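PDB 6WY9: acyl-CoA dehydrogenase domain protein Tcur3481 from Thermomonospora curvata, which binds flavin adenine dinucleotide and probably acts as an acyl-CoA dehydrogenase. Local coordinates for residues Trp145-Thr150 with Phe176-Asp181; Ala161-Ser166 with Gly199-Asp204; Val222-Leu227 with Ser348-Arg353; Arg277-Gln282 with Ala297-Trp302. All blocks are in the same frame, centred on the assembly; numbering follows the deposited sequence.

Contact 1: residues Trp145-Thr150 with Phe176-Asp181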
loop_
_atom_site.group_PDB
_atom_site.type_symbol
_atom_site.label_atom_id
_atom_site.label_comp_id
_atom_site.label_asym_id
_atom_site.label_seq_id
_atom_site.Cartn_x
_atom_site.Cartn_y
_atom_site.Cartn_z
ATOM N N TRP B 145 -18.574 16.890 -41.328
ATOM C CA TRP B 145 -18.993 15.720 -40.576
ATOM C C TRP B 145 -20.237 16.070 -39.778
ATOM O O TRP B 145 -20.456 17.229 -39.418
ATOM C CB TRP B 145 -17.882 15.240 -39.619
ATOM C CG TRP B 145 -16.644 14.845 -40.333
ATOM C CD1 TRP B 145 -15.675 15.667 -40.800
ATOM C CD2 TRP B 145 -16.253 13.521 -40.681
ATOM N NE1 TRP B 145 -14.698 14.940 -41.427
ATOM C CE2 TRP B 145 -15.026 13.616 -41.365
ATOM C CE3 TRP B 145 -16.822 12.261 -40.479
ATOM C CZ2 TRP B 145 -14.358 12.502 -41.865
ATOM C CZ3 TRP B 145 -16.155 11.147 -40.967
ATOM C CH2 TRP B 145 -14.935 11.278 -41.656
ATOM N N ARG B 146 -21.037 15.047 -39.478
ATOM C CA ARG B 146 -22.072 15.180 -38.463
ATOM C C ARG B 146 -21.867 14.124 -37.387
ATOM O O ARG B 146 -21.636 12.947 -37.696
ATOM C CB ARG B 146 -23.457 15.087 -39.090
ATOM C CG ARG B 146 -23.698 16.227 -40.027
ATOM C CD ARG B 146 -25.118 16.289 -40.487
ATOM N NE ARG B 146 -25.317 17.393 -41.417
ATOM C CZ ARG B 146 -25.619 18.632 -41.050
ATOM N NH1 ARG B 146 -25.791 19.583 -41.964
ATOM N NH2 ARG B 146 -25.758 18.923 -39.771
ATOM N N LEU B 147 -21.947 14.572 -36.128
ATOM C CA LEU B 147 -21.679 13.797 -34.928
ATOM C C LEU B 147 -22.974 13.509 -34.184
ATOM O O LEU B 147 -23.795 14.411 -33.967
ATOM C CB LEU B 147 -20.741 14.554 -33.968
ATOM C CG LEU B 147 -19.464 15.190 -34.540
ATOM C CD1 LEU B 147 -18.617 15.859 -33.461
ATOM C CD2 LEU B 147 -18.645 14.161 -35.320
ATOM N N SER B 148 -23.137 12.253 -33.770
ATOM C CA SER B 148 -24.292 11.838 -32.987
ATOM C C SER B 148 -23.831 10.948 -31.848
ATOM O O SER B 148 -23.157 9.942 -32.077
ATOM C CB SER B 148 -25.320 11.095 -33.840
ATOM O OG SER B 148 -26.044 11.998 -34.649
ATOM N N GLY B 149 -24.233 11.302 -30.641
ATOM C CA GLY B 149 -23.870 10.551 -29.460
ATOM C C GLY B 149 -24.022 11.456 -28.255
ATOM O O GLY B 149 -24.675 12.505 -28.330
ATOM N N THR B 150 -23.401 11.040 -27.158
ATOM C CA THR B 150 -23.380 11.827 -25.929
ATOM C C THR B 150 -21.976 11.787 -25.374
ATOM O O THR B 150 -21.302 10.756 -25.483
ATOM C CB THR B 150 -24.306 11.248 -24.880
ATOM O OG1 THR B 150 -23.880 9.910 -24.667
ATOM C CG2 THR B 150 -25.734 11.190 -25.377
ATOM N N PHE B 176 -12.731 16.212 -33.535
ATOM C CA PHE B 176 -13.508 17.114 -34.385
ATOM C C PHE B 176 -13.828 18.390 -33.635
ATOM O O PHE B 176 -14.221 18.336 -32.466
ATOM C CB PHE B 176 -14.827 16.476 -34.823
ATOM C CG PHE B 176 -14.665 15.148 -35.499
ATOM C CD1 PHE B 176 -14.423 13.990 -34.753
ATOM C CD2 PHE B 176 -14.771 15.061 -36.878
ATOM C CE1 PHE B 176 -14.282 12.754 -35.409
ATOM C CE2 PHE B 176 -14.633 13.862 -37.536
ATOM C CZ PHE B 176 -14.398 12.704 -36.804
ATOM N N LEU B 177 -13.705 19.527 -34.323
ATOM C CA LEU B 177 -14.032 20.825 -33.753
ATOM C C LEU B 177 -15.510 21.147 -33.941
ATOM O O LEU B 177 -16.056 21.028 -35.050
ATOM C CB LEU B 177 -13.174 21.922 -34.384
ATOM C CG LEU B 177 -13.274 23.281 -33.685
ATOM C CD1 LEU B 177 -11.921 23.953 -33.635
ATOM C CD2 LEU B 177 -14.278 24.165 -34.423
ATOM N N VAL B 178 -16.145 21.603 -32.866
ATOM C CA VAL B 178 -17.568 21.920 -32.888
ATOM C C VAL B 178 -17.782 23.303 -32.293
ATOM O O VAL B 178 -17.203 23.632 -31.248
ATOM C CB VAL B 178 -18.370 20.861 -32.107
ATOM C CG1 VAL B 178 -19.797 21.289 -31.994
ATOM C CG2 VAL B 178 -18.261 19.515 -32.809
ATOM N N ASP B 179 -18.636 24.096 -32.924
ATOM C CA ASP B 179 -19.013 25.377 -32.334
ATOM C C ASP B 179 -20.038 25.145 -31.231
ATOM O O ASP B 179 -20.885 24.251 -31.331
ATOM C CB ASP B 179 -19.540 26.333 -33.413
ATOM C CG ASP B 179 -18.439 26.760 -34.373
ATOM O OD1 ASP B 179 -17.269 26.826 -33.940
ATOM O OD2 ASP B 179 -18.720 26.986 -35.555
ATOM N N ALA B 180 -19.920 25.915 -30.146
ATOM C CA ALA B 180 -20.774 25.698 -28.978
ATOM C C ALA B 180 -22.232 26.036 -29.248
ATOM O O ALA B 180 -23.093 25.631 -28.462
ATOM C CB ALA B 180 -20.297 26.530 -27.786
ATOM N N ASP B 181 -22.511 26.800 -30.309
ATOM C CA ASP B 181 -23.858 27.140 -30.754
ATOM C C ASP B 181 -24.297 26.311 -31.966
ATOM O O ASP B 181 -25.282 26.664 -32.627
ATOM C CB ASP B 181 -23.942 28.630 -31.080
ATOM C CG ASP B 181 -22.987 29.032 -32.191
ATOM O OD1 ASP B 181 -22.142 28.196 -32.580
ATOM O OD2 ASP B 181 -23.077 30.168 -32.685
#
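Trp145 and Phe176 both carry CG beside the backbone N and anti to the carbonyl carbon (chi1 -61° for Trp145), a torsion that swings each ring into the space between the strands. The rings then meet as a T-shaped pair: the edge of Phe176 points at one face of the indole, with the planes 67° apart. The centroid of the five-membered indole ring lies 4.9 Å from that of the Phe176 ring. The touching atom is Phe176 CE2, which stands over the five-membered ring on its CG-CD2 side, 3.6 Å from Trp145 CD2. Leu147 supplies the second half of the contact. Its CD2 lies over one face of the Phe176 ring, shifted toward CG, 4.2 Å from the centroid, a CH-pi contact. The other branch, CD1, meets Val178 CG2 tip to tip at 3.7 Å and also brushes Phe176 CB. Phe176 is thus met from two directions, edge against Trp145 and face against Leu147. No hydrogen bond crosses the contact. The strand axes run 9.3 Å apart at 81°, consistent with the nearly orthogonal sheets of the acyl-CoA dehydrogenase beta domain, joined here by apolar packing. Around it, Ala138 of strand 137-141 touches Trp145, Leu147 and Phe176, while Ala208 of strand 206-210 and Val165 of strand 160-169 each touch both Leu147 and Val178.

Contact 2: residues Ala161-Ser166 with Gly199-Asp204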
loop_
_atom_site.group_PDB
_atom_site.type_symbol
_atom_site.label_atom_id
_atom_site.label_comp_id
_atom_site.label_asym_id
_atom_site.label_seq_id
_atom_site.Cartn_x
_atom_site.Cartn_y
_atom_site.Cartn_z
ATOM N N ALA B 161 -16.490 28.762 -26.502
ATOM C CA ALA B 161 -17.072 29.047 -27.817
ATOM C C ALA B 161 -17.011 27.833 -28.754
ATOM O O ALA B 161 -17.813 27.723 -29.693
ATOM C CB ALA B 161 -16.365 30.250 -28.447
ATOM N N HIS B 162 -16.080 26.916 -28.507
ATOM C CA HIS B 162 -15.865 25.749 -29.340
ATOM C C HIS B 162 -15.395 24.609 -28.459
ATOM O O HIS B 162 -14.787 24.831 -27.409
ATOM C CB HIS B 162 -14.816 25.986 -30.427
ATOM C CG HIS B 162 -14.881 27.340 -31.050
ATOM N ND1 HIS B 162 -15.669 27.618 -32.141
ATOM C CD2 HIS B 162 -14.240 28.491 -30.744
ATOM C CE1 HIS B 162 -15.520 28.887 -32.480
ATOM N NE2 HIS B 162 -14.653 29.439 -31.651
ATOM N N LEU B 163 -15.679 23.389 -28.909
ATOM C CA LEU B 163 -15.302 22.156 -28.238
ATOM C C LEU B 163 -14.596 21.235 -29.223
ATOM O O LEU B 163 -15.016 21.112 -30.374
ATOM C CB LEU B 163 -16.525 21.408 -27.699
ATOM C CG LEU B 163 -17.564 22.106 -26.820
ATOM C CD1 LEU B 163 -18.563 22.832 -27.705
ATOM C CD2 LEU B 163 -18.271 21.054 -25.946
ATOM N N LEU B 164 -13.533 20.577 -28.763
ATOM C CA LEU B 164 -12.994 19.428 -29.469
ATOM C C LEU B 164 -13.669 18.176 -28.920
ATOM O O LEU B 164 -13.583 17.901 -27.713
ATOM C CB LEU B 164 -11.479 19.347 -29.297
ATOM C CG LEU B 164 -10.702 20.588 -29.681
ATOM C CD1 LEU B 164 -9.215 20.312 -29.644
ATOM C CD2 LEU B 164 -11.151 21.125 -31.109
ATOM N N VAL B 165 -14.304 17.408 -29.803
ATOM C CA VAL B 165 -15.137 16.254 -29.456
ATOM C C VAL B 165 -14.540 15.012 -30.113
ATOM O O VAL B 165 -14.371 14.995 -31.334
ATOM C CB VAL B 165 -16.584 16.448 -29.959
ATOM C CG1 VAL B 165 -17.447 15.166 -29.723
ATOM C CG2 VAL B 165 -17.215 17.697 -29.354
ATOM N N SER B 166 -14.261 13.965 -29.324
ATOM C CA SER B 166 -13.779 12.716 -29.897
ATOM C C SER B 166 -14.970 11.867 -30.360
ATOM O O SER B 166 -16.017 11.817 -29.697
ATOM C CB SER B 166 -12.895 11.967 -28.871
ATOM O OG SER B 166 -13.657 11.443 -27.800
ATOM N N GLY B 199 -20.644 19.773 -18.345
ATOM C CA GLY B 199 -21.843 19.598 -19.157
ATOM C C GLY B 199 -21.915 18.161 -19.676
ATOM O O GLY B 199 -20.912 17.633 -20.170
ATOM N N ASN B 200 -23.057 17.495 -19.513
ATOM C CA ASN B 200 -23.311 16.233 -20.217
ATOM C C ASN B 200 -23.862 16.620 -21.588
ATOM O O ASN B 200 -24.913 17.255 -21.684
ATOM C CB ASN B 200 -24.269 15.331 -19.439
ATOM C CG ASN B 200 -23.737 14.968 -18.035
ATOM O OD1 ASN B 200 -22.531 14.860 -17.831
ATOM N ND2 ASN B 200 -24.640 14.763 -17.076
ATOM N N LEU B 201 -23.110 16.294 -22.635
ATOM C CA LEU B 201 -23.293 16.840 -23.972
ATOM C C LEU B 201 -24.127 15.878 -24.822
ATOM O O LEU B 201 -23.807 14.684 -24.892
ATOM C CB LEU B 201 -21.910 17.033 -24.599
ATOM C CG LEU B 201 -21.371 18.343 -25.173
ATOM C CD1 LEU B 201 -20.274 17.997 -26.209
ATOM C CD2 LEU B 201 -22.498 19.238 -25.768
ATOM N N THR B 202 -25.200 16.372 -25.446
ATOM C CA THR B 202 -25.953 15.583 -26.424
ATOM C C THR B 202 -25.710 16.156 -27.815
ATOM O O THR B 202 -25.876 17.365 -28.033
ATOM C CB THR B 202 -27.466 15.550 -26.123
ATOM O OG1 THR B 202 -27.718 14.807 -24.926
ATOM C CG2 THR B 202 -28.221 14.858 -27.251
ATOM N N LEU B 203 -25.329 15.290 -28.760
ATOM C CA LEU B 203 -25.053 15.689 -30.133
ATOM C C LEU B 203 -26.021 14.964 -31.055
ATOM O O LEU B 203 -26.012 13.734 -31.136
ATOM C CB LEU B 203 -23.610 15.367 -30.518
ATOM C CG LEU B 203 -22.538 16.007 -29.652
ATOM C CD1 LEU B 203 -21.963 14.971 -28.737
ATOM C CD2 LEU B 203 -21.439 16.550 -30.543
ATOM N N ASP B 204 -26.856 15.715 -31.753
ATOM C CA ASP B 204 -27.797 15.099 -32.684
ATOM C C ASP B 204 -27.424 15.615 -34.074
ATOM O O ASP B 204 -27.842 16.706 -34.479
ATOM C CB ASP B 204 -29.216 15.424 -32.260
ATOM C CG ASP B 204 -30.249 14.961 -33.245
ATOM O OD1 ASP B 204 -29.921 14.240 -34.214
ATOM O OD2 ASP B 204 -31.414 15.357 -33.043
#
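Leu163 and Leu201 make the closest apolar contact between these two strands, reaching toward each other tip to tip, with Leu163 CD2 3.7 Å from Leu201 CD1. In Leu163 the first torsion (chi1 -52°) sends CG out beside the backbone N, and the second (chi2 84°) turns CD2 to Leu201. The first torsion of Leu201 is not near a staggered position. Two looser apolar contacts complete the set. Both start from Val165, whose methyl groups are divided between two partners: CG2 approaches Leu201 CD1 at 4.4 Å, and CG1 approaches Leu203 CD2 at 4.3 Å. Leu201 CD1 therefore touches both Leu163 and Val165, and all four participating side chains are buried.

Polar interactions play no part between the two segments, where no hydrogen bond forms. Several polar side chains bond elsewhere: His162 NE2 with Arg117, Asn200 OD1 with the backbone N of Val153, and Asn200 ND2 with the backbone of a neighbouring subunit.

The backbone geometry fits a purely side-chain contact. The strand axes pass 11.1 Å apart at 73°, and the nearest CA atoms, those of Val165 and Leu201, are 9.8 Å apart, so the strands face each other through side chains across the interior of the acyl-CoA dehydrogenase beta domain. Strand 118-122 adds Thr120 against Leu163 and Ala122 against Val165 and Leu201; strand 185-191 brings Leu185 and Trp187 to Leu201, and strand 172-179 brings Val178 to Val165.

Contact 3: residues Val222-Leu227 with Ser348-Arg353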
loop_
_atom_site.group_PDB
_atom_site.type_symbol
_atom_site.label_atom_id
_atom_site.label_comp_id
_atom_site.label_asym_id
_atom_site.label_seq_id
_atom_site.Cartn_x
_atom_site.Cartn_y
_atom_site.Cartn_z
ATOM N N VAL B 222 -1.254 14.528 -24.487
ATOM C CA VAL B 222 -1.055 15.872 -23.953
ATOM C C VAL B 222 -1.980 16.127 -22.773
ATOM O O VAL B 222 -1.568 16.713 -21.765
ATOM C CB VAL B 222 -1.272 16.916 -25.057
ATOM C CG1 VAL B 222 -1.376 18.343 -24.428
ATOM C CG2 VAL B 222 -0.177 16.815 -26.098
ATOM N N ALA B 223 -3.254 15.731 -22.894
ATOM C CA ALA B 223 -4.200 15.945 -21.791
ATOM C C ALA B 223 -3.781 15.176 -20.540
ATOM O O ALA B 223 -3.928 15.677 -19.412
ATOM C CB ALA B 223 -5.607 15.504 -22.196
ATOM N N ARG B 224 -3.320 13.933 -20.722
ATOM C CA ARG B 224 -2.822 13.155 -19.586
ATOM C C ARG B 224 -1.656 13.871 -18.913
ATOM O O ARG B 224 -1.564 13.925 -17.668
ATOM C CB ARG B 224 -2.389 11.757 -20.049
ATOM C CG ARG B 224 -3.572 10.811 -20.420
ATOM C CD ARG B 224 -3.122 9.432 -20.949
ATOM N NE ARG B 224 -4.268 8.520 -21.211
ATOM C CZ ARG B 224 -4.513 7.901 -22.368
ATOM N NH1 ARG B 224 -3.697 8.086 -23.420
ATOM N NH2 ARG B 224 -5.583 7.088 -22.484
ATOM N N THR B 225 -0.729 14.384 -19.732
ATOM C CA THR B 225 0.440 15.100 -19.228
ATOM C C THR B 225 0.006 16.372 -18.518
ATOM O O THR B 225 0.466 16.670 -17.418
ATOM C CB THR B 225 1.390 15.390 -20.401
ATOM O OG1 THR B 225 1.761 14.153 -21.025
ATOM C CG2 THR B 225 2.646 16.109 -19.949
ATOM N N ALA B 226 -0.921 17.116 -19.128
ATOM C CA ALA B 226 -1.403 18.351 -18.529
ATOM C C ALA B 226 -2.121 18.086 -17.199
ATOM O O ALA B 226 -1.948 18.835 -16.226
ATOM C CB ALA B 226 -2.329 19.063 -19.541
ATOM N N LEU B 227 -2.969 17.051 -17.153
ATOM C CA LEU B 227 -3.644 16.739 -15.907
ATOM C C LEU B 227 -2.619 16.377 -14.841
ATOM O O LEU B 227 -2.775 16.734 -13.679
ATOM C CB LEU B 227 -4.647 15.577 -16.103
ATOM C CG LEU B 227 -5.935 15.964 -16.848
ATOM C CD1 LEU B 227 -6.617 14.666 -17.510
ATOM C CD2 LEU B 227 -6.889 16.706 -15.886
ATOM N N SER B 348 -6.377 2.228 -11.897
ATOM C CA SER B 348 -6.445 0.845 -12.417
ATOM C C SER B 348 -6.577 0.812 -13.940
ATOM O O SER B 348 -5.901 0.021 -14.622
ATOM C CB SER B 348 -7.611 0.089 -11.764
ATOM O OG SER B 348 -7.372 -0.092 -10.385
ATOM N N ALA B 349 -7.423 1.693 -14.509
ATOM C CA ALA B 349 -7.539 1.759 -15.955
ATOM C C ALA B 349 -6.199 2.110 -16.577
ATOM O O ALA B 349 -5.826 1.587 -17.641
ATOM C CB ALA B 349 -8.630 2.802 -16.363
ATOM N N ASP B 350 -5.497 3.074 -15.983
ATOM C CA ASP B 350 -4.240 3.488 -16.596
ATOM C C ASP B 350 -3.206 2.366 -16.564
ATOM O O ASP B 350 -2.439 2.220 -17.515
ATOM C CB ASP B 350 -3.741 4.751 -15.926
ATOM C CG ASP B 350 -4.539 5.970 -16.424
ATOM O OD1 ASP B 350 -4.978 6.011 -17.618
ATOM O OD2 ASP B 350 -4.742 6.856 -15.637
ATOM N N LEU B 351 -3.170 1.576 -15.493
ATOM C CA LEU B 351 -2.281 0.413 -15.490
ATOM C C LEU B 351 -2.672 -0.576 -16.564
ATOM O O LEU B 351 -1.806 -1.164 -17.214
ATOM C CB LEU B 351 -2.268 -0.276 -14.113
ATOM C CG LEU B 351 -1.648 0.496 -12.931
ATOM C CD1 LEU B 351 -1.729 -0.321 -11.591
ATOM C CD2 LEU B 351 -0.165 0.962 -13.227
ATOM N N GLN B 352 -3.976 -0.793 -16.772
ATOM C CA GLN B 352 -4.361 -1.731 -17.820
ATOM C C GLN B 352 -3.906 -1.260 -19.204
ATOM O O GLN B 352 -3.343 -2.036 -19.988
ATOM C CB GLN B 352 -5.864 -1.952 -17.811
ATOM C CG GLN B 352 -6.275 -3.014 -18.872
ATOM C CD GLN B 352 -7.724 -3.386 -18.698
ATOM O OE1 GLN B 352 -8.083 -4.088 -17.708
ATOM N NE2 GLN B 352 -8.604 -2.917 -19.637
ATOM N N ARG B 353 -4.145 0.012 -19.519
ATOM C CA ARG B 353 -3.726 0.570 -20.791
ATOM C C ARG B 353 -2.207 0.510 -20.942
ATOM O O ARG B 353 -1.685 0.159 -22.013
ATOM C CB ARG B 353 -4.235 2.013 -20.910
ATOM C CG ARG B 353 -4.046 2.584 -22.320
ATOM C CD ARG B 353 -4.729 3.967 -22.478
ATOM N NE ARG B 353 -6.197 3.863 -22.512
ATOM C CZ ARG B 353 -6.895 3.406 -23.556
ATOM N NH1 ARG B 353 -8.213 3.340 -23.501
ATOM N NH2 ARG B 353 -6.264 2.989 -24.642
HETATM O O HOH W 1 -5.554 8.181 -18.804
#
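Arg224 and Arg353 meet at about a right angle between two helices of the helical C-terminal domain of the acyl-CoA dehydrogenase fold. Arg224 is extended from CG to NE, which carries its guanidinium far from helix 215-248. Arg353 bends at chi3 (-72°), placing its CD and NE beside the tip of Arg224. The closest approach is Arg224 NH2 to Arg353 CD, 3.2 Å, with Arg353 NE 3.3 Å from the same Arg224 NH2. The guanidinium planes are inclined by 31°, and the two nitrogens, both donors, form no hydrogen bond. Carboxylates nearby probably offset this meeting of like charges: Arg353 NH1 makes a salt bridge with Asp130, and Asp350 lies beside Arg224. The latter pair falls short of a direct salt bridge, because Arg224 NE and Asp350 OD1 are 4.4 Å apart and the oxygen lies well out of the guanidinium plane. A water closes the gap instead, joining helix 215-248 to helix 347-362. It lies at the edge of the Arg224 guanidinium, in its plane, accepts from Arg224 NE at 2.7 Å and donates to Asp350 OD1 at 2.5 Å.

Contact 4: residues Arg277-Gln282 with Ala297-Trp302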
loop_
_atom_site.group_PDB
_atom_site.type_symbol
_atom_site.label_atom_id
_atom_site.label_comp_id
_atom_site.label_asym_id
_atom_site.label_seq_id
_atom_site.Cartn_x
_atom_site.Cartn_y
_atom_site.Cartn_z
ATOM N N ARG B 277 6.886 14.334 -10.120
ATOM C CA ARG B 277 7.561 15.414 -10.822
ATOM C C ARG B 277 8.559 14.892 -11.853
ATOM O O ARG B 277 8.608 15.379 -12.984
ATOM C CB ARG B 277 8.247 16.349 -9.788
ATOM C CG ARG B 277 9.065 17.468 -10.487
ATOM C CD ARG B 277 9.290 18.767 -9.639
ATOM N NE ARG B 277 9.313 18.561 -8.202
ATOM C CZ ARG B 277 8.435 19.091 -7.341
ATOM N NH1 ARG B 277 8.577 18.850 -6.062
ATOM N NH2 ARG B 277 7.419 19.865 -7.747
ATOM N N VAL B 278 9.386 13.909 -11.503
ATOM C CA VAL B 278 10.307 13.498 -12.571
ATOM C C VAL B 278 9.573 12.759 -13.689
ATOM O O VAL B 278 9.987 12.809 -14.850
ATOM C CB VAL B 278 11.481 12.663 -12.021
ATOM C CG1 VAL B 278 12.285 13.509 -11.004
ATOM C CG2 VAL B 278 10.986 11.308 -11.446
ATOM N N CYS B 279 8.493 12.046 -13.383
ATOM C CA CYS B 279 7.805 11.381 -14.483
ATOM C C CYS B 279 7.032 12.375 -15.330
ATOM O O CYS B 279 6.869 12.153 -16.528
ATOM C CB CYS B 279 6.857 10.315 -13.982
ATOM S SG CYS B 279 7.729 8.887 -13.139
ATOM N N LEU B 280 6.483 13.422 -14.718
ATOM C CA LEU B 280 5.889 14.512 -15.524
ATOM C C LEU B 280 6.890 15.046 -16.546
ATOM O O LEU B 280 6.602 15.163 -17.748
ATOM C CB LEU B 280 5.422 15.646 -14.588
ATOM C CG LEU B 280 5.024 16.945 -15.340
ATOM C CD1 LEU B 280 3.889 16.622 -16.304
ATOM C CD2 LEU B 280 4.613 18.029 -14.297
ATOM N N TRP B 281 8.085 15.376 -16.086
ATOM C CA TRP B 281 9.000 16.033 -17.007
ATOM C C TRP B 281 9.533 15.047 -18.029
ATOM O O TRP B 281 9.819 15.430 -19.164
ATOM C CB TRP B 281 10.075 16.765 -16.196
ATOM C CG TRP B 281 9.396 18.023 -15.626
ATOM C CD1 TRP B 281 8.951 18.221 -14.334
ATOM C CD2 TRP B 281 8.957 19.179 -16.377
ATOM N NE1 TRP B 281 8.330 19.454 -14.230
ATOM C CE2 TRP B 281 8.309 20.052 -15.467
ATOM C CE3 TRP B 281 9.083 19.570 -17.721
ATOM C CZ2 TRP B 281 7.783 21.289 -15.857
ATOM C CZ3 TRP B 281 8.562 20.808 -18.110
ATOM C CH2 TRP B 281 7.918 21.649 -17.177
ATOM N N GLN B 282 9.562 13.762 -17.692
ATOM C CA GLN B 282 9.892 12.774 -18.718
ATOM C C GLN B 282 8.818 12.731 -19.807
ATOM O O GLN B 282 9.129 12.567 -20.996
ATOM C CB GLN B 282 10.091 11.402 -18.050
ATOM C CG GLN B 282 10.393 10.253 -19.007
ATOM C CD GLN B 282 11.707 10.456 -19.749
ATOM O OE1 GLN B 282 12.665 10.987 -19.201
ATOM N NE2 GLN B 282 11.746 10.044 -20.996
ATOM N N ALA B 297 3.505 9.306 -21.022
ATOM C CA ALA B 297 2.353 10.074 -20.566
ATOM C C ALA B 297 1.495 9.278 -19.591
ATOM O O ALA B 297 1.017 9.830 -18.589
ATOM C CB ALA B 297 1.539 10.539 -21.786
ATOM N N LEU B 298 1.313 7.968 -19.849
ATOM C CA LEU B 298 0.558 7.114 -18.943
ATOM C C LEU B 298 1.268 6.920 -17.613
ATOM O O LEU B 298 0.599 6.799 -16.576
ATOM C CB LEU B 298 0.281 5.749 -19.601
ATOM C CG LEU B 298 -0.984 5.702 -20.484
ATOM C CD1 LEU B 298 -1.012 4.430 -21.372
ATOM C CD2 LEU B 298 -2.265 5.796 -19.587
ATOM N N VAL B 299 2.607 6.839 -17.621
ATOM C CA VAL B 299 3.356 6.773 -16.369
ATOM C C VAL B 299 3.151 8.061 -15.577
ATOM O O VAL B 299 2.874 8.026 -14.374
ATOM C CB VAL B 299 4.862 6.502 -16.623
ATOM C CG1 VAL B 299 5.684 6.748 -15.361
ATOM C CG2 VAL B 299 5.101 5.044 -17.074
ATOM N N ALA B 300 3.283 9.217 -16.237
ATOM C CA ALA B 300 3.041 10.456 -15.495
ATOM C C ALA B 300 1.619 10.475 -14.949
ATOM O O ALA B 300 1.396 10.840 -13.794
ATOM C CB ALA B 300 3.297 11.674 -16.377
ATOM N N LYS B 301 0.651 10.053 -15.759
ATOM C CA LYS B 301 -0.755 10.073 -15.340
ATOM C C LYS B 301 -1.027 9.079 -14.217
ATOM O O LYS B 301 -1.813 9.366 -13.296
ATOM C CB LYS B 301 -1.652 9.788 -16.565
ATOM C CG LYS B 301 -3.170 9.807 -16.288
ATOM C CD LYS B 301 -3.592 11.167 -15.663
ATOM C CE LYS B 301 -5.124 11.369 -15.762
ATOM N NZ LYS B 301 -5.918 10.156 -15.339
ATOM N N TRP B 302 -0.417 7.880 -14.272
ATOM C CA TRP B 302 -0.631 6.937 -13.172
ATOM C C TRP B 302 -0.089 7.497 -11.857
ATOM O O TRP B 302 -0.737 7.374 -10.805
ATOM C CB TRP B 302 0.020 5.572 -13.470
ATOM C CG TRP B 302 -0.112 4.645 -12.264
ATOM C CD1 TRP B 302 -1.205 3.894 -11.940
ATOM C CD2 TRP B 302 0.856 4.419 -11.224
ATOM N NE1 TRP B 302 -0.985 3.189 -10.778
ATOM C CE2 TRP B 302 0.282 3.483 -10.321
ATOM C CE3 TRP B 302 2.164 4.891 -10.984
ATOM C CZ2 TRP B 302 0.960 3.003 -9.195
ATOM C CZ3 TRP B 302 2.845 4.418 -9.832
ATOM C CH2 TRP B 302 2.220 3.500 -8.941
#
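Lys301 NZ, one residue beyond the Ala300 that packs on Cys279 and Leu280, is gripped by two groups: a salt bridge to Asp305 OD1 and a hydrogen bond to the backbone O of Thr343. The lysine is buried, and these partners probably stabilise its charge on the side of the helix turned from segment 277-282. The contact itself is apolar and small. Ala300 CB presses against the backbone of the opposing helix, 3.6 Å from Cys279 O and 3.9 Å from Leu280 CA. Because only a methyl group intervenes, the backbones come close: the CA atoms of Leu280 and Ala300 are 5.0 Å apart and the segment axes 8.1 Å. Beside this point Cys279 SG lies 3.7 Å from Val299 CG1, the valine branch anti to its backbone N (chi1 167°); Cys279 CB also touches that methyl. Leu280 contributes chiefly through CA, its CB pointing away. The axes run at 153°, making an antiparallel helical hairpin of helices 260-288 and 295-319, which follow each other in the chain of the C-terminal helical domain. An acidic side chain of a neighbouring subunit packs on Cys279 and one on Val299. Within the subunit, Leu280 rests on Leu232 and Ala297 on Thr225 of helix 215-248, while Leu298 and Trp302 face helix 347-362 through Arg353 and Leu351.

In the fold
The contacts form two pairs. Contacts 1 and 2 share the beta domain, their centres 6 Å apart; they are tied by Val178 N to Leu163 O (2.8 Å) and Asp179 OD1 to His162 ND1 (2.5 Å), both probable hydrogen bonds, and their segments alternate along the chain. Contacts 3 and 4 lie in the helical C-terminal domain with centres 9 Å apart, contact 4 nested within the loop that contact 3 closes. A long, weak ion pair, Asp350 OD2 to Lys301 NZ at 3.5 Å, links them. The pairs do not touch: contacts 2 and 3 are about 10 Å apart at their nearest atoms. All four lie away from the FAD-binding residues.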